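Local coordinates for protein tyrocidine synthase 2 (Brevibacillus parabrevis, PDB 6TA8) that belongs to the nonribosomal peptide synthetases, large modular enzymes, and contributes here a region of the condensation-domain family, at residues Glu123-Ile126 / Leu127-Ser130; Asp244-Gln247 / Lys248-Arg251. One frame throughout, in Å; residues are numbered along the deposited sequence.

Contact 1 (Glu123-Ile126 / Leu127-Ser130)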
ATOM      1  N   GLU A 123     -15.527  -5.057 -21.923  1.00 60.96           N
ATOM      2  CA  GLU A 123     -15.305  -4.419 -20.629  1.00 63.76           C
ATOM      3  C   GLU A 123     -16.319  -4.888 -19.592  1.00 62.47           C
ATOM      4  O   GLU A 123     -15.954  -5.211 -18.456  1.00 63.43           O
ATOM      5  CB  GLU A 123     -15.353  -2.898 -20.780  1.00 75.51           C
ATOM      6  CG  GLU A 123     -14.659  -2.145 -19.656  1.00 76.75           C
ATOM      7  CD  GLU A 123     -14.626  -0.649 -19.889  1.00 83.18           C
ATOM      8  OE1 GLU A 123     -15.671  -0.083 -20.275  1.00 85.12           O
ATOM      9  OE2 GLU A 123     -13.556  -0.039 -19.688  1.00 95.26           O
ATOM     10  N   ALA A 124     -17.603  -4.927 -19.961  1.00 68.76           N
ATOM     11  CA  ALA A 124     -18.625  -5.344 -19.007  1.00 64.55           C
ATOM     12  C   ALA A 124     -18.493  -6.817 -18.648  1.00 57.19           C
ATOM     13  O   ALA A 124     -18.843  -7.215 -17.530  1.00 58.91           O
ATOM     14  CB  ALA A 124     -20.019  -5.057 -19.565  1.00 65.31           C
ATOM     15  N   ARG A 125     -17.992  -7.638 -19.573  1.00 59.40           N
ATOM     16  CA  ARG A 125     -17.817  -9.058 -19.292  1.00 54.14           C
ATOM     17  C   ARG A 125     -16.537  -9.317 -18.505  1.00 51.75           C
ATOM     18  O   ARG A 125     -16.509 -10.192 -17.632  1.00 52.83           O
ATOM     19  CB  ARG A 125     -17.816  -9.851 -20.600  1.00 54.97           C
ATOM     20  CG  ARG A 125     -17.603 -11.347 -20.433  1.00 50.68           C
ATOM     21  CD  ARG A 125     -18.628 -11.960 -19.496  1.00 52.68           C
ATOM     22  NE  ARG A 125     -18.537 -13.417 -19.471  1.00 54.27           N
ATOM     23  CZ  ARG A 125     -19.184 -14.192 -18.608  1.00 57.28           C
ATOM     24  NH1 ARG A 125     -19.975 -13.651 -17.692  1.00 56.05           N
ATOM     25  NH2 ARG A 125     -19.042 -15.509 -18.661  1.00 63.24           N
ATOM     26  N   ILE A 126     -15.471  -8.569 -18.796  1.00 56.21           N
ATOM     27  CA  ILE A 126     -14.222  -8.748 -18.061  1.00 51.57           C
ATOM     28  C   ILE A 126     -14.364  -8.236 -16.634  1.00 47.78           C
ATOM     29  O   ILE A 126     -13.920  -8.886 -15.680  1.00 50.08           O
ATOM     30  CB  ILE A 126     -13.062  -8.062 -18.806  1.00 50.54           C
ATOM     31  CG1 ILE A 126     -12.605  -8.929 -19.981  1.00 56.26           C
ATOM     32  CG2 ILE A 126     -11.899  -7.785 -17.865  1.00 45.80           C
ATOM     33  CD1 ILE A 126     -11.642  -8.239 -20.917  1.00 60.15           C
ATOM     34  N   LEU A 127     -14.996  -7.071 -16.459  1.00 47.90           N
ATOM     35  CA  LEU A 127     -15.191  -6.529 -15.118  1.00 47.97           C
ATOM     36  C   LEU A 127     -16.070  -7.445 -14.273  1.00 50.35           C
ATOM     37  O   LEU A 127     -15.830  -7.612 -13.071  1.00 53.66           O
ATOM     38  CB  LEU A 127     -15.798  -5.129 -15.202  1.00 47.78           C
ATOM     39  CG  LEU A 127     -16.257  -4.498 -13.885  1.00 51.48           C
ATOM     40  CD1 LEU A 127     -15.075  -4.287 -12.950  1.00 56.46           C
ATOM     41  CD2 LEU A 127     -16.987  -3.189 -14.139  1.00 41.93           C
ATOM     42  N   GLU A 128     -17.092  -8.047 -14.887  1.00 49.59           N
ATOM     43  CA  GLU A 128     -17.966  -8.954 -14.150  1.00 46.86           C
ATOM     44  C   GLU A 128     -17.222 -10.211 -13.719  1.00 44.37           C
ATOM     45  O   GLU A 128     -17.382 -10.677 -12.584  1.00 49.67           O
ATOM     46  CB  GLU A 128     -19.184  -9.313 -15.001  1.00 55.58           C
ATOM     47  CG  GLU A 128     -20.287 -10.033 -14.243  1.00 59.89           C
ATOM     48  CD  GLU A 128     -21.532 -10.242 -15.085  1.00 81.81           C
ATOM     49  OE1 GLU A 128     -21.446 -10.098 -16.323  1.00 81.70           O
ATOM     50  OE2 GLU A 128     -22.596 -10.549 -14.507  1.00 89.45           O
ATOM     51  N   LEU A 129     -16.404 -10.777 -14.609  1.00 42.54           N
ATOM     52  CA  LEU A 129     -15.618 -11.952 -14.247  1.00 40.64           C
ATOM     53  C   LEU A 129     -14.498 -11.601 -13.276  1.00 47.88           C
ATOM     54  O   LEU A 129     -14.113 -12.435 -12.449  1.00 44.16           O
ATOM     55  CB  LEU A 129     -15.042 -12.608 -15.501  1.00 43.12           C
ATOM     56  CG  LEU A 129     -16.031 -13.342 -16.408  1.00 50.06           C
ATOM     57  CD1 LEU A 129     -15.399 -13.632 -17.758  1.00 46.85           C
ATOM     58  CD2 LEU A 129     -16.510 -14.628 -15.751  1.00 46.72           C
ATOM     59  N   SER A 130     -13.964 -10.380 -13.361  1.00 46.62           N
ATOM     60  CA  SER A 130     -12.888  -9.982 -12.457  1.00 50.62           C
ATOM     61  C   SER A 130     -13.370  -9.928 -11.013  1.00 46.13           C
ATOM     62  O   SER A 130     -12.683 -10.414 -10.108  1.00 47.34           O
ATOM     63  CB  SER A 130     -12.315  -8.630 -12.883  1.00 42.96           C
ATOM     64  OG  SER A 130     -11.671  -8.722 -14.142  1.00 42.87           O
TER

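Contact 2 (Asp244-Gln247 / Lys248-Arg251)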
ATOM      1  N   ASP A 244     -22.755   3.319   9.254  1.00 58.55           N
ATOM      2  CA  ASP A 244     -22.585   2.360   8.166  1.00 57.29           C
ATOM      3  C   ASP A 244     -21.261   2.666   7.473  1.00 50.51           C
ATOM      4  O   ASP A 244     -21.192   3.537   6.602  1.00 51.73           O
ATOM      5  CB  ASP A 244     -23.758   2.432   7.193  1.00 54.11           C
ATOM      6  CG  ASP A 244     -23.721   1.333   6.149  1.00 60.84           C
ATOM      7  OD1 ASP A 244     -22.887   0.414   6.279  1.00 64.92           O
ATOM      8  OD2 ASP A 244     -24.529   1.387   5.198  1.00 66.55           O
ATOM      9  N   ARG A 245     -20.211   1.945   7.864  1.00 52.90           N
ATOM     10  CA  ARG A 245     -18.887   2.107   7.280  1.00 53.14           C
ATOM     11  C   ARG A 245     -18.582   1.046   6.230  1.00 54.49           C
ATOM     12  O   ARG A 245     -17.409   0.757   5.972  1.00 55.86           O
ATOM     13  CB  ARG A 245     -17.821   2.091   8.377  1.00 51.50           C
ATOM     14  CG  ARG A 245     -18.367   2.339   9.775  1.00 60.87           C
ATOM     15  CD  ARG A 245     -17.300   2.906  10.700  1.00 70.93           C
ATOM     16  NE  ARG A 245     -17.114   4.343  10.512  1.00 65.98           N
ATOM     17  CZ  ARG A 245     -17.887   5.274  11.061  1.00 67.28           C
ATOM     18  NH1 ARG A 245     -18.906   4.923  11.834  1.00 66.53           N
ATOM     19  NH2 ARG A 245     -17.642   6.558  10.837  1.00 63.30           N
ATOM     20  N   LYS A 246     -19.612   0.464   5.618  1.00 55.15           N
ATOM     21  CA  LYS A 246     -19.406  -0.583   4.628  1.00 45.08           C
ATOM     22  C   LYS A 246     -18.727  -0.024   3.382  1.00 45.85           C
ATOM     23  O   LYS A 246     -18.871   1.152   3.040  1.00 48.90           O
ATOM     24  CB  LYS A 246     -20.737  -1.237   4.257  1.00 54.28           C
ATOM     25  CG  LYS A 246     -21.272  -2.186   5.318  1.00 58.04           C
ATOM     26  CD  LYS A 246     -22.418  -3.031   4.785  1.00 51.49           C
ATOM     27  CE  LYS A 246     -23.614  -2.173   4.409  1.00 63.32           C
ATOM     28  NZ  LYS A 246     -24.752  -2.995   3.909  1.00 62.24           N
ATOM     29  N   GLN A 247     -17.975  -0.891   2.701  1.00 48.92           N
ATOM     30  CA  GLN A 247     -17.187  -0.462   1.552  1.00 43.77           C
ATOM     31  C   GLN A 247     -18.041  -0.200   0.317  1.00 50.55           C
ATOM     32  O   GLN A 247     -17.565   0.450  -0.620  1.00 47.23           O
ATOM     33  CB  GLN A 247     -16.120  -1.509   1.230  1.00 41.64           C
ATOM     34  CG  GLN A 247     -14.922  -0.968   0.469  1.00 54.75           C
ATOM     35  CD  GLN A 247     -13.980  -0.173   1.351  1.00 47.76           C
ATOM     36  OE1 GLN A 247     -13.739   1.011   1.114  1.00 51.93           O
ATOM     37  NE2 GLN A 247     -13.440  -0.822   2.375  1.00 37.50           N
ATOM     38  N   LYS A 248     -19.284  -0.688   0.289  1.00 43.93           N
ATOM     39  CA  LYS A 248     -20.128  -0.490  -0.884  1.00 43.37           C
ATOM     40  C   LYS A 248     -20.446   0.978  -1.130  1.00 44.30           C
ATOM     41  O   LYS A 248     -20.737   1.355  -2.270  1.00 41.18           O
ATOM     42  CB  LYS A 248     -21.424  -1.290  -0.742  1.00 50.06           C
ATOM     43  CG  LYS A 248     -22.257  -0.917   0.474  1.00 54.78           C
ATOM     44  CD  LYS A 248     -23.574  -1.674   0.490  1.00 54.40           C
ATOM     45  CE  LYS A 248     -23.346  -3.177   0.492  1.00 64.33           C
ATOM     46  NZ  LYS A 248     -24.617  -3.933   0.313  1.00 69.69           N
ATOM     47  N   HIS A 249     -20.386   1.814  -0.096  1.00 48.49           N
ATOM     48  CA  HIS A 249     -20.661   3.239  -0.222  1.00 45.64           C
ATOM     49  C   HIS A 249     -19.407   4.061  -0.492  1.00 43.52           C
ATOM     50  O   HIS A 249     -19.456   5.291  -0.394  1.00 44.67           O
ATOM     51  CB  HIS A 249     -21.353   3.754   1.042  1.00 41.79           C
ATOM     52  CG  HIS A 249     -22.532   2.932   1.462  1.00 45.86           C
ATOM     53  ND1 HIS A 249     -23.771   3.054   0.875  1.00 47.64           N
ATOM     54  CD2 HIS A 249     -22.659   1.976   2.412  1.00 52.57           C
ATOM     55  CE1 HIS A 249     -24.613   2.210   1.444  1.00 47.45           C
ATOM     56  NE2 HIS A 249     -23.962   1.542   2.381  1.00 53.83           N
ATOM     57  N   THR A 250     -18.295   3.416  -0.832  1.00 42.59           N
ATOM     58  CA  THR A 250     -17.038   4.122  -1.036  1.00 45.86           C
ATOM     59  C   THR A 250     -16.958   4.672  -2.455  1.00 44.02           C
ATOM     60  O   THR A 250     -17.157   3.938  -3.428  1.00 47.52           O
ATOM     61  CB  THR A 250     -15.853   3.195  -0.764  1.00 43.49           C
ATOM     62  OG1 THR A 250     -15.752   2.946   0.644  1.00 43.46           O
ATOM     63  CG2 THR A 250     -14.558   3.823  -1.255  1.00 39.17           C
ATOM     64  N   ARG A 251     -16.667   5.965  -2.567  1.00 44.66           N
ATOM     65  CA  ARG A 251     -16.447   6.619  -3.846  1.00 46.29           C
ATOM     66  C   ARG A 251     -15.077   7.284  -3.844  1.00 47.54           C
ATOM     67  O   ARG A 251     -14.513   7.590  -2.790  1.00 51.26           O
ATOM     68  CB  ARG A 251     -17.539   7.654  -4.141  1.00 46.51           C
ATOM     69  CG  ARG A 251     -18.944   7.078  -4.195  1.00 40.64           C
ATOM     70  CD  ARG A 251     -19.079   6.050  -5.306  1.00 39.26           C
ATOM     71  NE  ARG A 251     -20.462   5.621  -5.486  1.00 38.55           N
ATOM     72  CZ  ARG A 251     -20.989   4.539  -4.924  1.00 40.98           C
ATOM     73  NH1 ARG A 251     -20.247   3.768  -4.139  1.00 47.89           N
ATOM     74  NH2 ARG A 251     -22.257   4.224  -5.144  1.00 44.60           N
TER

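Contact 1 (Glu123-Ile126 / Leu127-Ser130)
The guanidinium of R125 meets L129 on one face and E128 at an edge, a compact example of how one turn of helix brings side chains three and four residues apart together. L129 CD1 covers one face, displaced from its centre, and comes closest to R125 NE, 3.6 Å away. NE is buried there and has no hydrogen-bond partner. Near the guanidinium plane, E128 OE1 stays 4.1 Å from R125 NH1, and the carboxylate stands almost perpendicular to it (87°); opposite charges are thus neighbours without a salt bridge. With CG of R125 anti to the backbone N (chi1 178°) and a bend at chi2, the chain leaves the helix and slants across the L129 side chain. At the next residue, I126 O is gripped twice by S130, one turn further along, whose OG lies 2.7 Å from I126 O, above the carbonyl plane, while S130 N approaches I126 O at 2.8 Å. The buried hydroxyl is therefore satisfied inside the helix. This is helix 122-134 of a beta-alpha-beta unit between strands 110-115 and 145-152: I126, L129 and S130 all rest on F150 of strand 145-152, and S130 also reaches L159 of strand 155-163.

Contact 2 (Asp244-Gln247 / Lys248-Arg251)
From its CB, which lies 4.1 Å from K246 O, the side chain of H249 can be followed to its bond with D244. The first torsion (chi1 -50°) places CG beside the backbone N, and one face of the ring takes K248 CG. CD2 comes within 3.4 Å of D244 OD2, and at the tip NE2 reaches the same oxygen, D244 OD2, at 2.9 Å. Carboxylate and ring planes stand 81° apart. The bond is weak despite its length, because its N-H...O angle is 115°. The backbone between is a type I beta turn, with K248 and H249 at its two central positions, and it is closed by T250 N to Q247 O at 3.1 Å as the chain enters strand 250-256, an outermost strand of a six-stranded mixed sheet. A side-chain bond spans the same turn: T250 OG1 donates to Q247 OE1 at 2.8 Å, from above the amide carbonyl plane, and R417 also bonds to OG1. K246 and K248 run side by side, their NZ atoms 3.7 Å apart, and both make long, weak ion pairs with E414. Beyond the turn, R251 NH1 bonds in the guanidinium plane to K248 O at 3.1 Å and also to T250 O.

Followed from the N terminus, the chain meets contact 1 first, within helix 122-134, where the two segments are successive parts of a single helix and no loop is closed. The helix packs on the five-stranded sheet through strands 145-152 and 155-163. Little more than a hundred residues later, contact 2 closes a tight turn at the end of the loop that leads from helix 221-229 into strand 250-256 of the six-stranded sheet, beside strand 431-439. The contacts are in series, neither nested nor crossed. Their centres lie about 21 Å apart and their nearest atoms about 13 Å: contact 1 belongs to a helix lying on one sheet, contact 2 to the turn entering the edge strand of the other.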